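Local coordinates for protein acyl-coenzyme A oxidase (Caenorhabditis elegans, PDB 5K3J) that catalyses the FAD-dependent desaturation of ascaroside side chains attached to coenzyme A, the first step of peroxisomal beta-oxidation in pheromone biosynthesis, at residues Arg4-Gly9 against Glu16-Ala21; Tyr61-Arg66 against Ser636-Asn641; Leu346-Ala351 against Asn564-Asp569. All coordinates share one frame; numbering follows the deposited sequence.

Interaction 1 (Arg4-Gly9 against Glu16-Ala21)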
loop_
_atom_site.group_PDB
_atom_site.type_symbol
_atom_site.label_atom_id
_atom_site.label_comp_id
_atom_site.label_asym_id
_atom_site.label_seq_id
_atom_site.Cartn_x
_atom_site.Cartn_y
_atom_site.Cartn_z
ATOM N N ARG A 4 -18.957 -19.597 18.226
ATOM C CA ARG A 4 -19.234 -20.812 17.466
ATOM C C ARG A 4 -18.020 -21.307 16.675
ATOM O O ARG A 4 -18.085 -22.347 16.016
ATOM C CB ARG A 4 -20.415 -20.575 16.518
ATOM C CG ARG A 4 -21.410 -21.723 16.463
ATOM C CD ARG A 4 -22.099 -21.941 17.808
ATOM N NE ARG A 4 -23.292 -21.114 17.966
ATOM C CZ ARG A 4 -24.094 -21.157 19.027
ATOM N NH1 ARG A 4 -25.160 -20.371 19.089
ATOM N NH2 ARG A 4 -23.831 -21.988 20.028
ATOM N N SER A 5 -16.916 -20.569 16.747
ATOM C CA SER A 5 -15.712 -20.907 15.991
ATOM C C SER A 5 -14.735 -21.737 16.827
ATOM O O SER A 5 -13.610 -22.006 16.405
ATOM C CB SER A 5 -15.029 -19.635 15.487
ATOM O OG SER A 5 -15.947 -18.820 14.779
ATOM N N ILE A 6 -15.181 -22.139 18.014
ATOM C CA ILE A 6 -14.410 -23.015 18.889
ATOM C C ILE A 6 -14.479 -24.467 18.416
ATOM O O ILE A 6 -15.564 -24.980 18.148
ATOM C CB ILE A 6 -14.921 -22.933 20.340
ATOM C CG1 ILE A 6 -14.678 -21.537 20.919
ATOM C CG2 ILE A 6 -14.267 -23.996 21.206
ATOM C CD1 ILE A 6 -15.422 -21.272 22.212
ATOM N N ARG A 7 -13.325 -25.124 18.309
ATOM C CA ARG A 7 -13.269 -26.522 17.880
ATOM C C ARG A 7 -12.282 -27.323 18.729
ATOM O O ARG A 7 -11.504 -26.751 19.497
ATOM C CB ARG A 7 -12.877 -26.623 16.403
ATOM C CG ARG A 7 -13.742 -25.804 15.459
ATOM C CD ARG A 7 -15.060 -26.487 15.145
ATOM N NE ARG A 7 -15.973 -25.575 14.463
ATOM C CZ ARG A 7 -17.082 -25.954 13.837
ATOM N NH1 ARG A 7 -17.852 -25.051 13.246
ATOM N NH2 ARG A 7 -17.418 -27.237 13.797
ATOM N N ASP A 8 -12.321 -28.646 18.591
ATOM C CA ASP A 8 -11.369 -29.519 19.271
ATOM C C ASP A 8 -10.034 -29.512 18.535
ATOM O O ASP A 8 -9.993 -29.610 17.309
ATOM C CB ASP A 8 -11.905 -30.953 19.372
ATOM C CG ASP A 8 -13.067 -31.081 20.345
ATOM O OD1 ASP A 8 -13.319 -30.124 21.106
ATOM O OD2 ASP A 8 -13.726 -32.144 20.357
ATOM N N GLY A 9 -8.947 -29.391 19.290
ATOM C CA GLY A 9 -7.615 -29.377 18.715
ATOM C C GLY A 9 -7.089 -27.970 18.507
ATOM O O GLY A 9 -5.943 -27.782 18.099
ATOM N N GLU A 16 -8.693 -19.621 24.627
ATOM C CA GLU A 16 -8.943 -18.807 25.810
ATOM C C GLU A 16 -9.408 -17.410 25.415
ATOM O O GLU A 16 -9.997 -16.694 26.223
ATOM C CB GLU A 16 -7.692 -18.729 26.692
ATOM C CG GLU A 16 -6.602 -17.804 26.180
ATOM C CD GLU A 16 -5.445 -17.674 27.157
ATOM O OE1 GLU A 16 -5.427 -18.416 28.163
ATOM O OE2 GLU A 16 -4.554 -16.829 26.921
ATOM N N GLU A 17 -9.146 -17.035 24.166
ATOM C CA GLU A 17 -9.624 -15.771 23.616
ATOM C C GLU A 17 -11.101 -15.865 23.241
ATOM O O GLU A 17 -11.840 -14.886 23.332
ATOM C CB GLU A 17 -8.798 -15.369 22.392
ATOM C CG GLU A 17 -7.377 -14.929 22.712
ATOM C CD GLU A 17 -7.314 -13.557 23.355
ATOM O OE1 GLU A 17 -8.294 -12.790 23.235
ATOM O OE2 GLU A 17 -6.278 -13.244 23.979
ATOM N N ARG A 18 -11.523 -17.056 22.824
ATOM C CA ARG A 18 -12.893 -17.278 22.378
ATOM C C ARG A 18 -13.816 -17.611 23.542
ATOM O O ARG A 18 -15.034 -17.463 23.443
ATOM C CB ARG A 18 -12.930 -18.392 21.332
ATOM C CG ARG A 18 -12.277 -18.005 20.019
ATOM C CD ARG A 18 -12.034 -19.210 19.123
ATOM N NE ARG A 18 -11.463 -18.803 17.842
ATOM C CZ ARG A 18 -10.982 -19.644 16.931
ATOM N NH1 ARG A 18 -10.992 -20.953 17.153
ATOM N NH2 ARG A 18 -10.485 -19.172 15.794
ATOM N N ARG A 19 -13.229 -18.054 24.648
ATOM C CA ARG A 19 -13.986 -18.311 25.866
ATOM C C ARG A 19 -14.449 -16.984 26.468
ATOM O O ARG A 19 -15.328 -16.950 27.329
ATOM C CB ARG A 19 -13.142 -19.095 26.874
ATOM C CG ARG A 19 -13.884 -20.207 27.599
ATOM C CD ARG A 19 -13.788 -21.529 26.850
ATOM N NE ARG A 19 -15.024 -21.868 26.151
ATOM C CZ ARG A 19 -15.320 -23.091 25.724
ATOM N NH1 ARG A 19 -16.463 -23.322 25.093
ATOM N NH2 ARG A 19 -14.469 -24.089 25.934
ATOM N N MET A 20 -13.851 -15.891 25.995
ATOM C CA MET A 20 -14.160 -14.550 26.479
ATOM C C MET A 20 -15.299 -13.901 25.693
ATOM O O MET A 20 -15.564 -12.710 25.855
ATOM C CB MET A 20 -12.924 -13.649 26.401
ATOM C CG MET A 20 -11.673 -14.230 27.042
ATOM S SD MET A 20 -10.225 -13.157 26.909
ATOM C CE MET A 20 -10.499 -12.018 28.263
ATOM N N ALA A 21 -15.968 -14.676 24.844
ATOM C CA ALA A 21 -17.030 -14.138 23.992
ATOM C C ALA A 21 -18.248 -13.702 24.807
ATOM O O ALA A 21 -18.797 -14.486 25.580
ATOM C CB ALA A 21 -17.437 -15.170 22.948
#
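Ile-6 packs against the side chains of Arg-18 and Arg-19. Its CG1 meets Arg-18 CB at 3.6 Å. Here Ile-6 and the Arg-18 chain slide past each other in opposite directions. Arg-19 crosses Ile-6 at about a right angle, and its guanidinium presents one face to the methyl tip. The nearest atoms there are Arg-19 NH1 and Ile-6 CD1, 3.7 Å apart. The next contact is Ser-5 with the end of Arg-18. Ser-5 CB lies over the centre of the Arg-18 guanidinium, 4.3 Å above the plane. Ser-5 O is also over a face, 2.9 Å from Arg-18 NH1, but the angle is too poor for a hydrogen bond. Arg-18 gets there because its chain is extended from CG to NE, with CG beside its own backbone N (chi1 -69°).

The arrangement is an N-terminal loop folded back on the helix that follows it, helix 12-18. A type I beta turn spans Arg-18 to Ala-21, with Ala-21 N bonded to Arg-18 O at 3.3 Å.

The polar partners of the Arg-18 guanidinium come from outside the two segments. NH1 forms a salt bridge with Asp-10, NE one with Asp-606, and NH2 bonds to Arg-622 O, while Ser-5 O takes a weak hydrogen bond from Arg-622 NH1. With an alanine in place of Arg-18, the CB contact would remain, but Asp-10 and Asp-606 would probably lose their positive mate, Arg-622 O its donor, and a gap would open where CD ran past Ile-6. Helix 601-606 lies against the pair, where Ser-5 touches Asp-606 and Arg-18 touches Val-602.

Interaction 2 (Tyr61-Arg66 against Ser636-Asn641)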
loop_
_atom_site.group_PDB
_atom_site.type_symbol
_atom_site.label_atom_id
_atom_site.label_comp_id
_atom_site.label_asym_id
_atom_site.label_seq_id
_atom_site.Cartn_x
_atom_site.Cartn_y
_atom_site.Cartn_z
ATOM N N TYR A 61 -1.790 -20.639 -3.280
ATOM C CA TYR A 61 -1.842 -19.620 -4.332
ATOM C C TYR A 61 -0.612 -18.708 -4.472
ATOM O O TYR A 61 -0.269 -18.331 -5.590
ATOM C CB TYR A 61 -3.090 -18.741 -4.146
ATOM C CG TYR A 61 -4.339 -19.298 -4.791
ATOM C CD1 TYR A 61 -4.355 -20.577 -5.326
ATOM C CD2 TYR A 61 -5.498 -18.540 -4.876
ATOM C CE1 TYR A 61 -5.493 -21.090 -5.919
ATOM C CE2 TYR A 61 -6.645 -19.043 -5.471
ATOM C CZ TYR A 61 -6.635 -20.321 -5.991
ATOM O OH TYR A 61 -7.771 -20.823 -6.582
ATOM N N PRO A 62 0.034 -18.322 -3.355
ATOM C CA PRO A 62 1.266 -17.545 -3.543
ATOM C C PRO A 62 2.342 -18.253 -4.371
ATOM O O PRO A 62 3.137 -17.569 -5.013
ATOM C CB PRO A 62 1.753 -17.332 -2.113
ATOM C CG PRO A 62 0.515 -17.287 -1.321
ATOM C CD PRO A 62 -0.412 -18.287 -1.950
ATOM N N PHE A 63 2.359 -19.584 -4.372
ATOM C CA PHE A 63 3.403 -20.330 -5.076
ATOM C C PHE A 63 3.238 -20.299 -6.598
ATOM O O PHE A 63 4.129 -20.723 -7.335
ATOM C CB PHE A 63 3.435 -21.791 -4.613
ATOM C CG PHE A 63 3.758 -21.971 -3.154
ATOM C CD1 PHE A 63 4.214 -20.912 -2.384
ATOM C CD2 PHE A 63 3.613 -23.209 -2.554
ATOM C CE1 PHE A 63 4.510 -21.085 -1.044
ATOM C CE2 PHE A 63 3.906 -23.386 -1.217
ATOM C CZ PHE A 63 4.354 -22.319 -0.459
ATOM N N LEU A 64 2.104 -19.789 -7.066
ATOM C CA LEU A 64 1.745 -19.887 -8.479
ATOM C C LEU A 64 2.322 -18.768 -9.335
ATOM O O LEU A 64 2.298 -17.596 -8.950
ATOM C CB LEU A 64 0.225 -19.904 -8.624
ATOM C CG LEU A 64 -0.461 -21.140 -8.052
ATOM C CD1 LEU A 64 -1.966 -20.921 -7.998
ATOM C CD2 LEU A 64 -0.110 -22.357 -8.892
ATOM N N THR A 65 2.839 -19.143 -10.504
ATOM C CA THR A 65 3.277 -18.174 -11.499
ATOM C C THR A 65 2.054 -17.480 -12.074
ATOM O O THR A 65 0.924 -17.892 -11.815
ATOM C CB THR A 65 4.082 -18.829 -12.642
ATOM O OG1 THR A 65 3.194 -19.512 -13.535
ATOM C CG2 THR A 65 5.088 -19.813 -12.088
ATOM N N ARG A 66 2.280 -16.437 -12.863
ATOM C CA ARG A 66 1.185 -15.628 -13.384
ATOM C C ARG A 66 0.305 -16.432 -14.344
ATOM O O ARG A 66 -0.921 -16.317 -14.310
ATOM C CB ARG A 66 1.733 -14.378 -14.075
ATOM C CG ARG A 66 0.931 -13.117 -13.805
ATOM C CD ARG A 66 -0.279 -13.024 -14.712
ATOM N NE ARG A 66 -0.017 -12.192 -15.882
ATOM C CZ ARG A 66 -0.966 -11.664 -16.648
ATOM N NH1 ARG A 66 -2.245 -11.874 -16.366
ATOM N NH2 ARG A 66 -0.638 -10.916 -17.693
ATOM N N SER A 636 7.690 -26.204 2.083
ATOM C CA SER A 636 7.049 -26.711 0.877
ATOM C C SER A 636 7.121 -25.709 -0.275
ATOM O O SER A 636 6.783 -26.043 -1.406
ATOM C CB SER A 636 5.586 -27.072 1.161
ATOM O OG SER A 636 4.765 -25.915 1.158
ATOM N N SER A 637 7.559 -24.485 0.015
ATOM C CA SER A 637 7.652 -23.439 -1.004
ATOM C C SER A 637 8.680 -23.815 -2.074
ATOM O O SER A 637 9.718 -24.386 -1.759
ATOM C CB SER A 637 8.006 -22.091 -0.364
ATOM O OG SER A 637 9.401 -21.969 -0.166
ATOM N N PRO A 638 8.382 -23.490 -3.345
ATOM C CA PRO A 638 9.113 -23.939 -4.541
ATOM C C PRO A 638 10.630 -23.735 -4.536
ATOM O O PRO A 638 11.328 -24.518 -5.177
ATOM C CB PRO A 638 8.486 -23.100 -5.659
ATOM C CG PRO A 638 7.107 -22.826 -5.182
ATOM C CD PRO A 638 7.237 -22.632 -3.702
ATOM N N LEU A 639 11.137 -22.716 -3.853
ATOM C CA LEU A 639 12.574 -22.458 -3.893
ATOM C C LEU A 639 13.351 -23.572 -3.185
ATOM O O LEU A 639 14.537 -23.778 -3.444
ATOM C CB LEU A 639 12.901 -21.097 -3.274
ATOM C CG LEU A 639 14.004 -20.317 -3.999
ATOM C CD1 LEU A 639 13.609 -20.106 -5.451
ATOM C CD2 LEU A 639 14.311 -18.983 -3.321
ATOM N N ASN A 640 12.665 -24.299 -2.305
ATOM C CA ASN A 640 13.272 -25.381 -1.534
ATOM C C ASN A 640 13.216 -26.736 -2.236
ATOM O O ASN A 640 13.463 -27.772 -1.619
ATOM C CB ASN A 640 12.593 -25.492 -0.166
ATOM C CG ASN A 640 12.908 -24.323 0.742
ATOM O OD1 ASN A 640 14.039 -23.843 0.789
ATOM N ND2 ASN A 640 11.905 -23.860 1.477
ATOM N N ASN A 641 12.889 -26.733 -3.524
ATOM C CA ASN A 641 12.848 -27.972 -4.292
ATOM C C ASN A 641 14.218 -28.624 -4.379
ATOM O O ASN A 641 14.326 -29.838 -4.536
ATOM C CB ASN A 641 12.306 -27.726 -5.699
ATOM C CG ASN A 641 10.807 -27.528 -5.716
ATOM O OD1 ASN A 641 10.095 -27.997 -4.826
ATOM N ND2 ASN A 641 10.317 -26.837 -6.736
#
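Phe-63 lays one face of its ring over Ser-637 and Pro-638. This is a loop-to-loop CH-pi contact within the acyl-CoA oxidase fold. One loop leads into helix 66-82 near the N terminus, and the other joins the two C-terminal helices 626-636 and 646-661. Each loop carries a short 3-10 segment, 61-63 and 638-639.

Two CH-pi interactions share that ring face. Pro-638 CD lies 3.7 Å from the centroid of the Phe-63 ring. It is the nearer of the two to the ring normal, 17° off it. Ser-637 CA lies 3.9 Å from the centroid of the same Phe-63 ring, and its tilt is 26°. The two donors divide the ring between them. The proline sits at the CG end, and the serine sits at the CZ end. Phe-63 has CG beside the backbone N (chi1 -62°), which directs the ring at the second loop.

Apolar packing continues from the ring to its stem. Pro-638 CG reaches Phe-63 CB at 3.9 Å. Ser-637 CB lies alongside the far end, 3.7 Å from Phe-63 CZ.

Polar bonds hold the second loop in shape. Ser-637 O accepts Asn-640 N at 3.0 Å, and Ser-637 OG bonds to Ala-634 O. Asn-640 OD1 takes a hydrogen bond from Asp-236 N of the second subunit, so this loop also belongs to the dimer interface. Trp-633, whose ring also meets that of Phe-63, offers its O to Ser-636 OG. That hydroxyl oxygen, Ser-636 OG, lies at the edge of the aromatic ring, 3.6 Å from Phe-63 CE2.

Interaction 3 (Leu346-Ala351 against Asn564-Asp569). With ATP (adenosine-5'-triphosphate), chain H.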
loop_
_atom_site.group_PDB
_atom_site.type_symbol
_atom_site.label_atom_id
_atom_site.label_comp_id
_atom_site.label_asym_id
_atom_site.label_seq_id
_atom_site.Cartn_x
_atom_site.Cartn_y
_atom_site.Cartn_z
ATOM N N LEU A 346 -11.433 -2.313 12.540
ATOM C CA LEU A 346 -12.485 -3.275 12.843
ATOM C C LEU A 346 -13.823 -2.567 13.020
ATOM O O LEU A 346 -14.873 -3.104 12.675
ATOM C CB LEU A 346 -12.138 -4.078 14.098
ATOM C CG LEU A 346 -13.134 -5.170 14.480
ATOM C CD1 LEU A 346 -13.280 -6.167 13.341
ATOM C CD2 LEU A 346 -12.713 -5.867 15.767
ATOM N N ALA A 347 -13.775 -1.352 13.552
ATOM C CA ALA A 347 -14.970 -0.533 13.689
ATOM C C ALA A 347 -15.431 -0.061 12.314
ATOM O O ALA A 347 -16.630 0.053 12.053
ATOM C CB ALA A 347 -14.707 0.649 14.605
ATOM N N ARG A 348 -14.468 0.207 11.438
ATOM C CA ARG A 348 -14.764 0.663 10.085
ATOM C C ARG A 348 -15.330 -0.457 9.222
ATOM O O ARG A 348 -16.231 -0.232 8.420
ATOM C CB ARG A 348 -13.508 1.244 9.432
ATOM C CG ARG A 348 -13.228 2.688 9.819
ATOM C CD ARG A 348 -11.861 3.148 9.338
ATOM N NE ARG A 348 -11.700 4.591 9.489
ATOM C CZ ARG A 348 -10.578 5.251 9.226
ATOM N NH1 ARG A 348 -9.508 4.592 8.802
ATOM N NH2 ARG A 348 -10.524 6.566 9.390
ATOM N N ALA A 349 -14.794 -1.661 9.393
ATOM C CA ALA A 349 -15.247 -2.818 8.627
ATOM C C ALA A 349 -16.737 -3.060 8.839
ATOM O O ALA A 349 -17.476 -3.311 7.885
ATOM C CB ALA A 349 -14.454 -4.049 9.007
ATOM N N TYR A 350 -17.168 -2.988 10.096
ATOM C CA TYR A 350 -18.583 -3.078 10.430
ATOM C C TYR A 350 -19.348 -1.876 9.891
ATOM O O TYR A 350 -20.403 -2.028 9.277
ATOM C CB TYR A 350 -18.775 -3.182 11.946
ATOM C CG TYR A 350 -18.545 -4.569 12.503
ATOM C CD1 TYR A 350 -17.325 -4.919 13.061
ATOM C CD2 TYR A 350 -19.548 -5.526 12.469
ATOM C CE1 TYR A 350 -17.108 -6.184 13.572
ATOM C CE2 TYR A 350 -19.344 -6.796 12.976
ATOM C CZ TYR A 350 -18.120 -7.119 13.528
ATOM O OH TYR A 350 -17.906 -8.379 14.034
ATOM N N ALA A 351 -18.806 -0.683 10.122
ATOM C CA ALA A 351 -19.463 0.555 9.720
ATOM C C ALA A 351 -19.654 0.620 8.209
ATOM O O ALA A 351 -20.710 1.038 7.728
ATOM C CB ALA A 351 -18.669 1.760 10.202
ATOM N N ASN A 564 -15.329 8.039 18.107
ATOM C CA ASN A 564 -14.300 8.722 18.879
ATOM C C ASN A 564 -12.988 8.792 18.105
ATOM O O ASN A 564 -12.331 9.832 18.064
ATOM C CB ASN A 564 -14.083 8.025 20.223
ATOM C CG ASN A 564 -14.977 8.576 21.316
ATOM O OD1 ASN A 564 -14.648 9.571 21.961
ATOM N ND2 ASN A 564 -16.117 7.929 21.531
ATOM N N TYR A 565 -12.618 7.674 17.489
ATOM C CA TYR A 565 -11.415 7.597 16.673
ATOM C C TYR A 565 -11.542 8.490 15.444
ATOM O O TYR A 565 -10.599 9.189 15.077
ATOM C CB TYR A 565 -11.138 6.151 16.251
ATOM C CG TYR A 565 -9.937 5.998 15.343
ATOM C CD1 TYR A 565 -8.658 5.857 15.866
ATOM C CD2 TYR A 565 -10.083 5.997 13.961
ATOM C CE1 TYR A 565 -7.560 5.721 15.036
ATOM C CE2 TYR A 565 -8.993 5.864 13.127
ATOM C CZ TYR A 565 -7.734 5.725 13.670
ATOM O OH TYR A 565 -6.642 5.589 12.845
ATOM N N GLU A 566 -12.713 8.464 14.812
ATOM C CA GLU A 566 -12.936 9.251 13.605
ATOM C C GLU A 566 -12.910 10.747 13.917
ATOM O O GLU A 566 -12.344 11.533 13.159
ATOM C CB GLU A 566 -14.264 8.875 12.940
ATOM C CG GLU A 566 -14.425 7.390 12.605
ATOM C CD GLU A 566 -13.361 6.858 11.656
ATOM O OE1 GLU A 566 -12.800 7.649 10.870
ATOM O OE2 GLU A 566 -13.090 5.638 11.697
ATOM N N LEU A 567 -13.515 11.129 15.038
ATOM C CA LEU A 567 -13.596 12.532 15.442
ATOM C C LEU A 567 -12.218 13.139 15.689
ATOM O O LEU A 567 -11.989 14.324 15.435
ATOM C CB LEU A 567 -14.452 12.674 16.702
ATOM C CG LEU A 567 -14.798 14.106 17.110
ATOM C CD1 LEU A 567 -15.789 14.707 16.126
ATOM C CD2 LEU A 567 -15.338 14.165 18.533
ATOM N N LEU A 568 -11.307 12.315 16.189
ATOM C CA LEU A 568 -9.952 12.753 16.490
ATOM C C LEU A 568 -9.130 12.881 15.212
ATOM O O LEU A 568 -8.263 13.750 15.100
ATOM C CB LEU A 568 -9.288 11.773 17.459
ATOM C CG LEU A 568 -7.873 12.082 17.947
ATOM C CD1 LEU A 568 -7.757 13.539 18.361
ATOM C CD2 LEU A 568 -7.514 11.164 19.104
ATOM N N ASP A 569 -9.423 12.017 14.243
ATOM C CA ASP A 569 -8.731 12.034 12.960
ATOM C C ASP A 569 -9.070 13.301 12.179
ATOM O O ASP A 569 -8.340 13.695 11.272
ATOM C CB ASP A 569 -9.095 10.791 12.141
ATOM C CG ASP A 569 -8.229 10.632 10.905
ATOM O OD1 ASP A 569 -6.997 10.801 11.020
ATOM O OD2 ASP A 569 -8.781 10.342 9.822
HETATM P PG ATP H . -1.133 11.863 14.241
HETATM O O1G ATP H . -1.939 13.133 14.125
HETATM O O2G ATP H . -0.924 11.395 15.662
HETATM O O3G ATP H . 0.104 11.808 13.374
HETATM P PB ATP H . -3.585 10.526 14.209
HETATM O O1B ATP H . -4.525 10.400 13.033
HETATM O O2B ATP H . -3.841 11.582 15.258
HETATM O O3B ATP H . -2.093 10.722 13.641
HETATM P PA ATP H . -2.342 8.033 14.858
HETATM O O1A ATP H . -0.999 8.713 14.803
HETATM O O2A ATP H . -2.568 6.976 15.910
HETATM O O3A ATP H . -3.561 9.087 14.939
HETATM O "O5'" ATP H . -2.602 7.349 13.425
HETATM C "C5'" ATP H . -3.591 6.332 13.297
HETATM C "C4'" ATP H . -2.999 5.160 12.533
HETATM O "O4'" ATP H . -1.787 5.553 11.886
HETATM C "C3'" ATP H . -2.655 4.032 13.490
HETATM O "O3'" ATP H . -3.242 2.813 13.028
HETATM C "C2'" ATP H . -1.151 3.896 13.429
HETATM O "O2'" ATP H . -0.777 2.518 13.422
HETATM C "C1'" ATP H . -0.785 4.559 12.113
HETATM N N9 ATP H . 0.591 5.128 12.123
HETATM C C8 ATP H . 0.954 6.378 12.478
HETATM N N7 ATP H . 2.296 6.548 12.353
HETATM C C5 ATP H . 2.814 5.390 11.906
HETATM C C6 ATP H . 4.166 4.887 11.559
HETATM N N6 ATP H . 5.264 5.674 11.668
HETATM N N1 ATP H . 4.270 3.612 11.127
HETATM C C2 ATP H . 3.190 2.818 11.012
HETATM N N3 ATP H . 1.936 3.207 11.308
HETATM C C4 ATP H . 1.686 4.461 11.753
#
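Arg-348 and Glu-566 form a buried salt bridge between two helices that run nearly at right angles. It lies in the helical C-terminal part of the acyl-CoA oxidase fold, and links helix 343-363 of the C-alpha1 domain to helix 549-569 beside the ATP site. The segment axes make an angle of 104° and approach to 11.7 Å, so long side chains have to span the distance.

The tight part is the bidentate ion pair. Arg-348 grips the carboxylate side-on with two nitrogens, one to each oxygen. Arg-348 NE meets Glu-566 OE2 at 2.8 Å, tilted 33° out of the guanidinium plane. Arg-348 NH2 meets Glu-566 OE1 at 2.9 Å, close to that plane and straighter, at 160°. Both oxygens use their syn lone pairs. The Arg-348 chain is extended, whereas Glu-566 bends at chi2 to bring its carboxylate across. Arg-532 makes a second salt bridge to Glu-566 OE1 and another to Asp-569 OD2, so it links the two carboxylates.

The looser part faces the nucleotide. Asp-569 OD2 lies 4.2 Å from Arg-348 NH2, beyond a salt bridge. Tyr-565 CE2 sits over one face of the Arg-348 guanidinium, near its rim. Tyr-565 and Asp-569 line the ATP pocket with His-340 and Gln-402, and the second subunit adds Arg-525, Arg-528 and Tyr-573. Asp-569 OD1 approaches ATP O1B. The Tyr-565 ring turns its edge to the sugar, with Tyr-565 OH 3.2 Å from ATP C5'.

From the N terminus, interaction 1 comes first. It closes a short loop in which six residues separate the two segments, folding the first residues onto helix 12-18. That loop is complete before interaction 2 opens at Tyr-61. Interaction 2 then closes a span of 569 residues, from the loop before helix 66-82 to the loop before helix 646-661. Interaction 3 falls wholly within this span and brings helix 343-363 to helix 549-569, with 212 residues between its segments. None of the three cross. They do not touch: interactions 1 and 3 have centres about 27 Å apart, and interactions 2 and 3 about 38 Å.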